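Local structure of redox-sensitive transcriptional activator OxyR (Porphyromonas gingivalis, 3T22) at residues V8-A13 and E37-R42; P14-R19 and S203-D208; M54-S59 and R178-A183; D69-E74 and Q196-L201. The protein probably acts as a DNA-binding transcriptional activator of the LysR family, and the chain described is its regulatory domain. The protein carries 1 engineered substitution. All coordinates share one frame; numbering follows the deposited sequence.

Contact 1 (V8-A13 and E37-R42)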
# COMPACT_ATOMS: atom_id res chain seq x y z
N VAL A 8 -13.81 -2.43 -2.80
CA VAL A 8 -12.77 -3.06 -3.59
C VAL A 8 -11.63 -3.56 -2.70
O VAL A 8 -11.14 -2.84 -1.83
CB VAL A 8 -12.19 -2.05 -4.60
CG1 VAL A 8 -11.28 -2.74 -5.59
CG2 VAL A 8 -13.30 -1.29 -5.31
N LEU A 9 -11.18 -4.78 -2.94
CA LEU A 9 -10.04 -5.32 -2.22
C LEU A 9 -8.83 -4.42 -2.41
O LEU A 9 -8.67 -3.80 -3.45
CB LEU A 9 -9.73 -6.73 -2.69
CG LEU A 9 -10.77 -7.82 -2.45
CD1 LEU A 9 -10.14 -9.19 -2.63
CD2 LEU A 9 -11.40 -7.69 -1.08
N PRO A 10 -7.97 -4.36 -1.40
CA PRO A 10 -6.72 -3.58 -1.47
C PRO A 10 -5.70 -4.27 -2.38
O PRO A 10 -4.82 -3.62 -2.93
CB PRO A 10 -6.21 -3.57 -0.02
CG PRO A 10 -7.25 -4.31 0.82
CD PRO A 10 -8.09 -5.11 -0.13
N THR A 11 -5.82 -5.58 -2.54
CA THR A 11 -4.98 -6.30 -3.49
C THR A 11 -5.49 -6.17 -4.93
O THR A 11 -4.93 -6.77 -5.84
CB THR A 11 -4.83 -7.80 -3.10
OG1 THR A 11 -6.08 -8.48 -3.23
CG2 THR A 11 -4.31 -7.92 -1.68
N ILE A 12 -6.53 -5.36 -5.13
CA ILE A 12 -7.08 -5.11 -6.45
C ILE A 12 -7.10 -3.62 -6.82
O ILE A 12 -6.86 -3.25 -7.96
CB ILE A 12 -8.53 -5.61 -6.53
CG1 ILE A 12 -8.58 -7.13 -6.26
CG2 ILE A 12 -9.18 -5.19 -7.86
CD1 ILE A 12 -9.98 -7.69 -5.97
N ALA A 13 -7.39 -2.76 -5.86
CA ALA A 13 -7.66 -1.36 -6.16
C ALA A 13 -6.56 -0.60 -6.91
O ALA A 13 -6.85 0.13 -7.84
CB ALA A 13 -8.04 -0.62 -4.89
N GLU A 37 -11.84 1.06 0.03
CA GLU A 37 -11.01 -0.15 0.14
C GLU A 37 -11.39 -0.99 1.39
O GLU A 37 -11.41 -0.47 2.49
CB GLU A 37 -9.51 0.18 0.10
CG GLU A 37 -8.94 0.35 -1.30
CD GLU A 37 -7.43 0.72 -1.33
OE1 GLU A 37 -6.59 -0.08 -0.90
OE2 GLU A 37 -7.08 1.82 -1.82
N MET A 38 -11.69 -2.28 1.23
CA MET A 38 -11.98 -3.16 2.37
C MET A 38 -11.52 -4.56 2.07
O MET A 38 -11.52 -4.98 0.92
CB MET A 38 -13.48 -3.32 2.59
CG MET A 38 -14.28 -2.07 2.76
SD MET A 38 -16.02 -2.52 2.97
CE MET A 38 -16.71 -0.89 2.73
N GLN A 39 -11.20 -5.32 3.11
CA GLN A 39 -10.93 -6.73 2.90
C GLN A 39 -12.22 -7.55 2.75
O GLN A 39 -13.32 -7.06 2.95
CB GLN A 39 -10.02 -7.28 3.99
CG GLN A 39 -8.64 -6.67 3.90
CD GLN A 39 -7.79 -6.93 5.13
OE1 GLN A 39 -7.27 -6.00 5.74
NE2 GLN A 39 -7.64 -8.21 5.50
N THR A 40 -12.06 -8.81 2.38
CA THR A 40 -13.18 -9.63 1.91
C THR A 40 -14.34 -9.76 2.91
O THR A 40 -15.47 -9.36 2.61
CB THR A 40 -12.69 -11.02 1.42
OG1 THR A 40 -11.82 -10.86 0.29
CG2 THR A 40 -13.87 -11.89 1.01
N SER A 41 -14.08 -10.29 4.10
CA SER A 41 -15.12 -10.41 5.11
C SER A 41 -15.93 -9.13 5.30
O SER A 41 -17.15 -9.15 5.48
CB SER A 41 -14.51 -10.82 6.45
OG SER A 41 -14.41 -12.23 6.53
N ARG A 42 -15.24 -8.01 5.28
CA ARG A 42 -15.89 -6.75 5.51
C ARG A 42 -16.77 -6.33 4.34
O ARG A 42 -17.85 -5.77 4.55
CB ARG A 42 -14.84 -5.70 5.83
CG ARG A 42 -15.37 -4.55 6.61
CD ARG A 42 -14.32 -3.51 6.72
NE ARG A 42 -14.91 -2.27 7.15
CZ ARG A 42 -14.95 -1.87 8.42
NH1 ARG A 42 -14.41 -2.65 9.36
NH2 ARG A 42 -15.52 -0.71 8.73
O HOH W 1 -4.18 -1.10 -1.78
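Val-8 and Glu-37 form a parallel bridge at the last residues of strands 4-8 and 33-37, and just beyond it Met-38 N donates to Val-8 O at 3.2 Å. Glu-37 CA adds a CA-H...O contact of 3.3 Å to the same oxygen. Leu-9 begins by pointing away, but with chi1 at -64° its fork turns back, and the CD2 branch lies 3.4 Å from Met-38 O and 3.5 Å from Thr-40 OG1. A branched apolar residue suits this place, since it offers methyls to both the loop carbonyl and the first helical residue. Pro-10 meets Gln-39 at about a right angle, ring CG to side-chain CG 4.1 Å, and its ring limits the backbone freedom of the loop, which suits a turn. Glu-37 is extended beyond CG, laying its aliphatic part on the small methyl of Ala-13, with CG 3.8 Å from CB. The carboxylate thereby reaches Pro-10, where a water donates to both Glu-37 OE1 and Pro-10 O, 2.8 Å from each. The other oxygen, OE2, accepts from Ser-135 N of the second subunit. Leu-9 O receives both Ile-12 N and Ala-13 N, while Ile-12 and Gln-39 occupy N-cap positions. Two neighbouring parallel strands, each followed by a short loop and a helix, belong to the beta-alpha-beta framework of the alpha/beta fold that LysR regulatory domains share with periplasmic binding proteins.

Contact 2 (P14-R19 and S203-D208)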
# COMPACT_ATOMS: atom_id res chain seq x y z
N PRO A 14 -5.30 -0.75 -6.49
CA PRO A 14 -4.26 0.06 -7.13
C PRO A 14 -3.96 -0.37 -8.55
O PRO A 14 -3.38 0.41 -9.30
CB PRO A 14 -3.02 -0.18 -6.24
CG PRO A 14 -3.55 -0.76 -4.97
CD PRO A 14 -4.78 -1.52 -5.35
N TYR A 15 -4.36 -1.58 -8.92
CA TYR A 15 -4.00 -2.14 -10.22
C TYR A 15 -5.15 -2.06 -11.21
O TYR A 15 -4.93 -2.06 -12.43
CB TYR A 15 -3.53 -3.59 -10.05
CG TYR A 15 -2.67 -3.77 -8.83
CD1 TYR A 15 -1.48 -3.06 -8.70
CD2 TYR A 15 -3.04 -4.61 -7.80
CE1 TYR A 15 -0.69 -3.20 -7.58
CE2 TYR A 15 -2.26 -4.75 -6.68
CZ TYR A 15 -1.09 -4.05 -6.58
OH TYR A 15 -0.31 -4.19 -5.46
N LEU A 16 -6.36 -1.97 -10.69
CA LEU A 16 -7.55 -2.05 -11.52
C LEU A 16 -8.27 -0.72 -11.59
O LEU A 16 -8.75 -0.34 -12.65
CB LEU A 16 -8.50 -3.14 -11.03
CG LEU A 16 -9.91 -3.12 -11.67
CD1 LEU A 16 -9.87 -3.66 -13.06
CD2 LEU A 16 -10.93 -3.91 -10.83
N LEU A 17 -8.31 -0.01 -10.48
CA LEU A 17 -8.99 1.27 -10.43
C LEU A 17 -8.44 2.29 -11.43
O LEU A 17 -9.21 3.05 -12.01
CB LEU A 17 -8.99 1.84 -9.01
CG LEU A 17 -10.01 1.19 -8.07
CD1 LEU A 17 -10.38 2.12 -6.94
CD2 LEU A 17 -11.24 0.77 -8.85
N PRO A 18 -7.13 2.33 -11.64
CA PRO A 18 -6.60 3.26 -12.65
C PRO A 18 -7.07 2.95 -14.09
O PRO A 18 -7.35 3.87 -14.85
CB PRO A 18 -5.08 3.12 -12.51
CG PRO A 18 -4.89 2.81 -11.06
CD PRO A 18 -6.06 1.86 -10.74
N ARG A 19 -7.18 1.68 -14.44
CA ARG A 19 -7.73 1.29 -15.74
C ARG A 19 -9.20 1.65 -15.90
O ARG A 19 -9.59 2.22 -16.91
CB ARG A 19 -7.55 -0.20 -15.97
CG ARG A 19 -6.12 -0.64 -16.19
CD ARG A 19 -6.04 -2.14 -16.33
NE ARG A 19 -4.78 -2.55 -16.94
CZ ARG A 19 -4.59 -2.65 -18.25
NH1 ARG A 19 -5.56 -2.36 -19.11
NH2 ARG A 19 -3.41 -3.04 -18.72
N SER A 203 -14.14 -4.91 -19.66
CA SER A 203 -13.43 -4.19 -20.72
C SER A 203 -12.15 -3.49 -20.26
O SER A 203 -11.34 -3.08 -21.08
CB SER A 203 -14.36 -3.18 -21.38
OG SER A 203 -14.13 -1.88 -20.87
N ALA A 204 -11.97 -3.36 -18.95
CA ALA A 204 -10.81 -2.65 -18.37
C ALA A 204 -9.55 -3.52 -18.27
O ALA A 204 -8.48 -3.03 -17.89
CB ALA A 204 -11.18 -2.06 -17.00
N VAL A 205 -9.67 -4.80 -18.59
CA VAL A 205 -8.53 -5.72 -18.55
C VAL A 205 -8.29 -6.42 -19.89
O VAL A 205 -9.24 -6.64 -20.66
CB VAL A 205 -8.68 -6.76 -17.39
CG1 VAL A 205 -9.02 -6.06 -16.08
CG2 VAL A 205 -9.76 -7.77 -17.71
N PRO A 206 -7.03 -6.78 -20.18
CA PRO A 206 -6.70 -7.53 -21.41
C PRO A 206 -7.64 -8.71 -21.64
O PRO A 206 -8.01 -9.36 -20.66
CB PRO A 206 -5.28 -8.04 -21.13
CG PRO A 206 -4.69 -6.98 -20.23
CD PRO A 206 -5.83 -6.45 -19.39
N SER A 207 -8.02 -8.98 -22.89
CA SER A 207 -8.96 -10.05 -23.20
C SER A 207 -8.50 -11.45 -22.80
O SER A 207 -9.31 -12.35 -22.66
CB SER A 207 -9.31 -10.06 -24.69
OG SER A 207 -10.18 -8.99 -25.00
N ASP A 208 -7.20 -11.63 -22.64
CA ASP A 208 -6.69 -12.94 -22.23
C ASP A 208 -7.16 -13.35 -20.83
O ASP A 208 -7.20 -14.53 -20.50
CB ASP A 208 -5.16 -12.98 -22.31
CG ASP A 208 -4.65 -13.52 -23.64
OD1 ASP A 208 -5.48 -13.93 -24.49
OD2 ASP A 208 -3.41 -13.57 -23.82
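A first torsion of -70° sets Arg-19 CG opposite its own carbonyl carbon, and the chain then runs extended from CG to NE, carrying the guanidinium past Ala-204 and on to Pro-206. In Leu-16 the turn is different: chi1 of 168° places CG opposite the backbone N and brings the CD1 branch toward the 203-208 loop. The arginine does most of the work. Its NH1 donates to Ala-204 O at 3.2 Å, a bent bond (139° at the hydrogen) in which the oxygen lies tilted out of the guanidinium plane. The methylene CD is also close to Ala-204 O, at 3.0 Å, so the carbonyl nestles against the side chain along much of its length. Pro-206 comes over one face of the guanidinium, its CD 4.0 Å above the plane and offset toward the rim; a compact apolar ring can lie against such a flat group without competing for its N-H bonds. Ala-204, with only a methyl, lets the backbones approach to 5.7 Å between its CA and Arg-19 CA. Beside it, Leu-16 CD1 rests against Val-205 CG1 at 4.0 Å, an obliquely set contact of branched side chains. Pro-18, lacking an N-H, coincides with a kink of the helix. Glu-158 offers Arg-19 a long, weak ion pair, and the second subunit packs its Tyr-131 on Leu-17 and its Ser-145 on Pro-18. The contact thus joins helix 13-27 to the loop that follows helix 191-203, and Tyr-72 of strand 66-80 touches both Leu-16 and Val-205.

Contact 3 (M54-S59 and R178-A183)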
# COMPACT_ATOMS: atom_id res chain seq x y z
N MET A 54 -22.15 -2.63 -4.03
CA MET A 54 -21.40 -3.62 -4.78
C MET A 54 -20.03 -3.80 -4.20
O MET A 54 -19.48 -2.88 -3.60
CB MET A 54 -21.27 -3.19 -6.24
CG MET A 54 -22.58 -2.95 -6.93
SD MET A 54 -22.29 -2.34 -8.59
CE MET A 54 -23.98 -2.14 -9.17
N ALA A 55 -19.46 -4.98 -4.39
CA ALA A 55 -18.08 -5.22 -3.99
C ALA A 55 -17.35 -6.02 -5.05
O ALA A 55 -17.84 -7.04 -5.53
CB ALA A 55 -18.02 -5.93 -2.63
N ILE A 56 -16.16 -5.55 -5.40
CA ILE A 56 -15.26 -6.29 -6.26
C ILE A 56 -14.32 -7.12 -5.38
O ILE A 56 -13.42 -6.57 -4.72
CB ILE A 56 -14.44 -5.34 -7.13
CG1 ILE A 56 -15.36 -4.31 -7.77
CG2 ILE A 56 -13.68 -6.12 -8.18
CD1 ILE A 56 -14.63 -3.20 -8.52
N ILE A 57 -14.53 -8.44 -5.38
CA ILE A 57 -13.75 -9.36 -4.54
C ILE A 57 -12.98 -10.40 -5.36
O ILE A 57 -13.00 -10.37 -6.59
CB ILE A 57 -14.65 -10.10 -3.53
CG1 ILE A 57 -15.75 -10.86 -4.26
CG2 ILE A 57 -15.25 -9.10 -2.49
CD1 ILE A 57 -16.65 -11.64 -3.32
N ALA A 58 -12.28 -11.31 -4.70
CA ALA A 58 -11.48 -12.29 -5.42
C ALA A 58 -11.92 -13.72 -5.12
O ALA A 58 -11.11 -14.63 -5.11
CB ALA A 58 -9.98 -12.10 -5.17
N SER A 59 -13.21 -13.88 -4.87
CA SER A 59 -13.81 -15.21 -4.76
C SER A 59 -15.33 -15.14 -4.91
O SER A 59 -15.90 -14.06 -5.06
CB SER A 59 -13.40 -15.90 -3.45
OG SER A 59 -13.51 -15.03 -2.35
N ARG A 178 -6.61 -16.53 -9.37
CA ARG A 178 -7.81 -16.27 -8.59
C ARG A 178 -8.85 -15.72 -9.54
O ARG A 178 -8.52 -15.24 -10.62
CB ARG A 178 -7.52 -15.26 -7.46
CG ARG A 178 -7.01 -13.89 -7.97
CD ARG A 178 -6.75 -12.91 -6.81
NE ARG A 178 -6.43 -11.56 -7.27
CZ ARG A 178 -6.25 -10.52 -6.45
NH1 ARG A 178 -6.37 -10.68 -5.14
NH2 ARG A 178 -5.97 -9.32 -6.94
N GLU A 179 -10.12 -15.77 -9.16
CA GLU A 179 -11.15 -15.13 -9.97
C GLU A 179 -11.64 -13.84 -9.31
O GLU A 179 -11.99 -13.84 -8.14
CB GLU A 179 -12.32 -16.08 -10.25
CG GLU A 179 -12.78 -16.90 -9.06
CD GLU A 179 -14.06 -17.67 -9.36
OE1 GLU A 179 -14.67 -17.39 -10.42
OE2 GLU A 179 -14.46 -18.53 -8.54
N VAL A 180 -11.63 -12.74 -10.05
CA VAL A 180 -12.15 -11.47 -9.55
C VAL A 180 -13.66 -11.42 -9.87
O VAL A 180 -14.05 -11.73 -10.99
CB VAL A 180 -11.32 -10.29 -10.15
CG1 VAL A 180 -11.90 -8.94 -9.80
CG2 VAL A 180 -9.93 -10.34 -9.62
N ARG A 181 -14.50 -11.07 -8.89
CA ARG A 181 -15.95 -11.07 -9.12
C ARG A 181 -16.65 -9.88 -8.52
O ARG A 181 -16.18 -9.30 -7.53
CB ARG A 181 -16.59 -12.36 -8.58
CG ARG A 181 -15.89 -13.63 -9.03
CD ARG A 181 -16.50 -14.89 -8.42
NE ARG A 181 -17.84 -15.15 -8.92
CZ ARG A 181 -18.12 -15.86 -10.01
NH1 ARG A 181 -17.14 -16.38 -10.73
NH2 ARG A 181 -19.38 -16.04 -10.39
N LEU A 182 -17.80 -9.52 -9.10
CA LEU A 182 -18.61 -8.42 -8.60
C LEU A 182 -19.77 -8.98 -7.80
O LEU A 182 -20.63 -9.64 -8.36
CB LEU A 182 -19.14 -7.58 -9.77
CG LEU A 182 -19.88 -6.28 -9.40
CD1 LEU A 182 -18.89 -5.16 -9.14
CD2 LEU A 182 -20.89 -5.87 -10.49
N ALA A 183 -19.81 -8.72 -6.50
CA ALA A 183 -20.87 -9.27 -5.67
C ALA A 183 -21.88 -8.20 -5.26
O ALA A 183 -21.53 -7.02 -5.10
CB ALA A 183 -20.31 -9.98 -4.46
O HOH W 2 -10.78 -17.27 -6.26
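Strand 54-57 and strand 175-185 run antiparallel as neighbours in the central sheet, and Ile-56 faces Leu-182 across them as a non-hydrogen-bonded pair. The hydrogen-bonded pairs to either side, Ala-55 with Ala-183 and Ile-57 with Arg-181, contribute two N-H...O bonds each; Ile-57 N meets Arg-181 O at 2.8 Å. On the face of Ile-56, CG2 packs on Val-180 CG1 at 3.7 Å and CG1 on Leu-182 CD1 at 3.9 Å, so beta-branched and branched chains interlock in the core. On the face of Ala-55, Ile-57 and Arg-181, Ile-57 CD1 lies 4.2 Å from Ala-183 CB. Beyond the strand end, Ala-58 CB touches Arg-178 CD at 3.7 Å; the arginine extends from there to a salt bridge with Glu-74 and a hydrogen bond with Thr-11. Arg-181 bends at chi3 (68°), bringing NH1 to Glu-179 OE1 at 2.7 Å, above the carboxylate plane, while NE pairs with Asp-68. The other oxygen of Glu-179, OE2, forms a salt bridge with Lys-60 NZ. One reversed strand between parallel-running neighbours, in the order 33-37, 4-8, 54-57, 175-185, 66-80, is consistent with the type 2 periplasmic-binding-protein fold.

Contact 4 (D69-E74 and Q196-L201)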
# COMPACT_ATOMS: atom_id res chain seq x y z
N ASP A 69 -21.06 -12.24 -10.05
CA ASP A 69 -20.67 -12.55 -11.44
C ASP A 69 -19.16 -12.46 -11.67
O ASP A 69 -18.46 -11.65 -11.05
CB ASP A 69 -21.36 -11.58 -12.41
CG ASP A 69 -22.86 -11.79 -12.50
OD1 ASP A 69 -23.28 -12.67 -13.31
OD2 ASP A 69 -23.62 -11.09 -11.78
N LEU A 70 -18.67 -13.28 -12.60
CA LEU A 70 -17.26 -13.31 -12.96
C LEU A 70 -16.85 -12.04 -13.70
O LEU A 70 -17.58 -11.55 -14.56
CB LEU A 70 -16.97 -14.54 -13.83
CG LEU A 70 -15.57 -14.74 -14.44
CD1 LEU A 70 -14.51 -14.89 -13.35
CD2 LEU A 70 -15.57 -15.95 -15.34
N LEU A 71 -15.66 -11.53 -13.38
CA LEU A 71 -15.10 -10.39 -14.09
C LEU A 71 -13.88 -10.82 -14.91
O LEU A 71 -13.82 -10.56 -16.11
CB LEU A 71 -14.74 -9.27 -13.12
CG LEU A 71 -15.95 -8.66 -12.42
CD1 LEU A 71 -15.51 -7.75 -11.30
CD2 LEU A 71 -16.82 -7.92 -13.41
N TYR A 72 -12.92 -11.47 -14.27
CA TYR A 72 -11.74 -11.98 -14.97
C TYR A 72 -10.90 -12.91 -14.11
O TYR A 72 -11.15 -13.03 -12.92
CB TYR A 72 -10.88 -10.83 -15.49
CG TYR A 72 -10.46 -9.81 -14.45
CD1 TYR A 72 -11.16 -8.62 -14.29
CD2 TYR A 72 -9.34 -10.02 -13.66
CE1 TYR A 72 -10.78 -7.68 -13.33
CE2 TYR A 72 -8.93 -9.08 -12.72
CZ TYR A 72 -9.65 -7.92 -12.56
OH TYR A 72 -9.24 -7.01 -11.62
N TYR A 73 -9.93 -13.59 -14.72
CA TYR A 73 -9.01 -14.47 -13.99
C TYR A 73 -7.63 -13.82 -13.90
O TYR A 73 -7.28 -13.02 -14.75
CB TYR A 73 -8.90 -15.84 -14.67
CG TYR A 73 -10.19 -16.61 -14.80
CD1 TYR A 73 -10.54 -17.57 -13.87
CD2 TYR A 73 -11.05 -16.38 -15.87
CE1 TYR A 73 -11.73 -18.28 -13.98
CE2 TYR A 73 -12.23 -17.10 -15.99
CZ TYR A 73 -12.56 -18.04 -15.05
OH TYR A 73 -13.73 -18.75 -15.16
N GLU A 74 -6.85 -14.17 -12.88
CA GLU A 74 -5.62 -13.46 -12.59
C GLU A 74 -4.57 -14.32 -11.90
O GLU A 74 -4.78 -14.78 -10.79
CB GLU A 74 -5.92 -12.24 -11.71
CG GLU A 74 -4.69 -11.44 -11.28
CD GLU A 74 -5.05 -10.13 -10.62
OE1 GLU A 74 -5.96 -10.13 -9.77
OE2 GLU A 74 -4.44 -9.09 -10.96
N GLN A 196 -24.28 -3.11 -16.87
CA GLN A 196 -23.43 -2.10 -17.47
C GLN A 196 -22.04 -2.15 -16.82
O GLN A 196 -21.00 -2.17 -17.51
CB GLN A 196 -24.07 -0.72 -17.25
CG GLN A 196 -23.47 0.40 -18.06
CD GLN A 196 -24.22 1.71 -17.89
OE1 GLN A 196 -25.33 1.75 -17.34
NE2 GLN A 196 -23.63 2.80 -18.37
N LEU A 197 -22.03 -2.15 -15.49
CA LEU A 197 -20.79 -2.17 -14.73
C LEU A 197 -19.97 -3.41 -15.06
O LEU A 197 -18.77 -3.31 -15.33
CB LEU A 197 -21.09 -2.13 -13.23
CG LEU A 197 -21.74 -0.84 -12.71
CD1 LEU A 197 -22.11 -0.99 -11.24
CD2 LEU A 197 -20.83 0.35 -12.92
N ILE A 198 -20.62 -4.57 -15.05
CA ILE A 198 -19.92 -5.81 -15.36
C ILE A 198 -19.18 -5.66 -16.69
O ILE A 198 -18.02 -6.08 -16.82
CB ILE A 198 -20.88 -6.99 -15.40
CG1 ILE A 198 -21.52 -7.18 -14.02
CG2 ILE A 198 -20.16 -8.24 -15.84
CD1 ILE A 198 -22.51 -8.32 -13.95
N GLY A 199 -19.84 -5.05 -17.66
CA GLY A 199 -19.23 -4.84 -18.95
C GLY A 199 -18.04 -3.92 -18.86
O GLY A 199 -16.98 -4.20 -19.42
N LEU A 200 -18.20 -2.80 -18.16
CA LEU A 200 -17.13 -1.81 -18.05
C LEU A 200 -15.88 -2.37 -17.39
O LEU A 200 -14.77 -2.16 -17.87
CB LEU A 200 -17.63 -0.58 -17.29
CG LEU A 200 -18.65 0.29 -18.02
CD1 LEU A 200 -18.49 1.74 -17.64
CD2 LEU A 200 -18.54 0.11 -19.52
N LEU A 201 -16.06 -3.07 -16.28
CA LEU A 201 -14.98 -3.71 -15.56
C LEU A 201 -14.26 -4.75 -16.42
O LEU A 201 -13.04 -4.75 -16.48
CB LEU A 201 -15.53 -4.34 -14.29
CG LEU A 201 -16.01 -3.25 -13.33
CD1 LEU A 201 -16.98 -3.79 -12.30
CD2 LEU A 201 -14.83 -2.57 -12.64
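Leu-71 CD2 sits between two residues of helix 191-203, 3.9 Å from Leu-201 CB and 4.1 Å from Ile-198 CG2. Ile-198 and Leu-201 are three positions apart, about one helical turn, so both face the strand; leucine and isoleucine there give a largely apolar seam. At its other end Ile-198 stretches out, chi1 -62° and chi2 179°, and its CD1 methyl meets the Asp-69 side chain at about a right angle, 3.7 Å from OD2 and 3.8 Å from CG. This is the helix-on-sheet packing of an alpha/beta domain: the local axes of strand and helix are nearly parallel, 4° apart, and pass 8.8 Å from each other. The carboxylate of Asp-69 is not left to the methyl, because OD2 forms a salt bridge with Arg-194, one turn earlier on the same helix. Further out, the strand is shaped by a classic beta bulge, in which Leu-71 and Tyr-72 both face Val-180 of the neighbouring strand and bond to its backbone. Deeper in the core, Leu-71 touches Ile-56 and Ile-198 touches Leu-182.

All four contacts lie in the lobe built round strands 4-8, 33-37, 54-57, 66-80 and 175-185. Contact 3 is central: its centre is about 9 Å from those of contacts 1 and 4, both of which it touches, and about 14 Å from contact 2. Contacts 3 and 4 share the sheet through adjacent strands 66-80 and 175-185. Along the chain, contact 1 closes before contacts 3 and 4 open; the segments of 1 and 2 alternate, as do those of 3 and 4, and contact 2 encloses both 3 and 4. Contacts 1 and 2 also touch the second subunit, which places the interface beside them, whereas contacts 3 and 4 do not touch it.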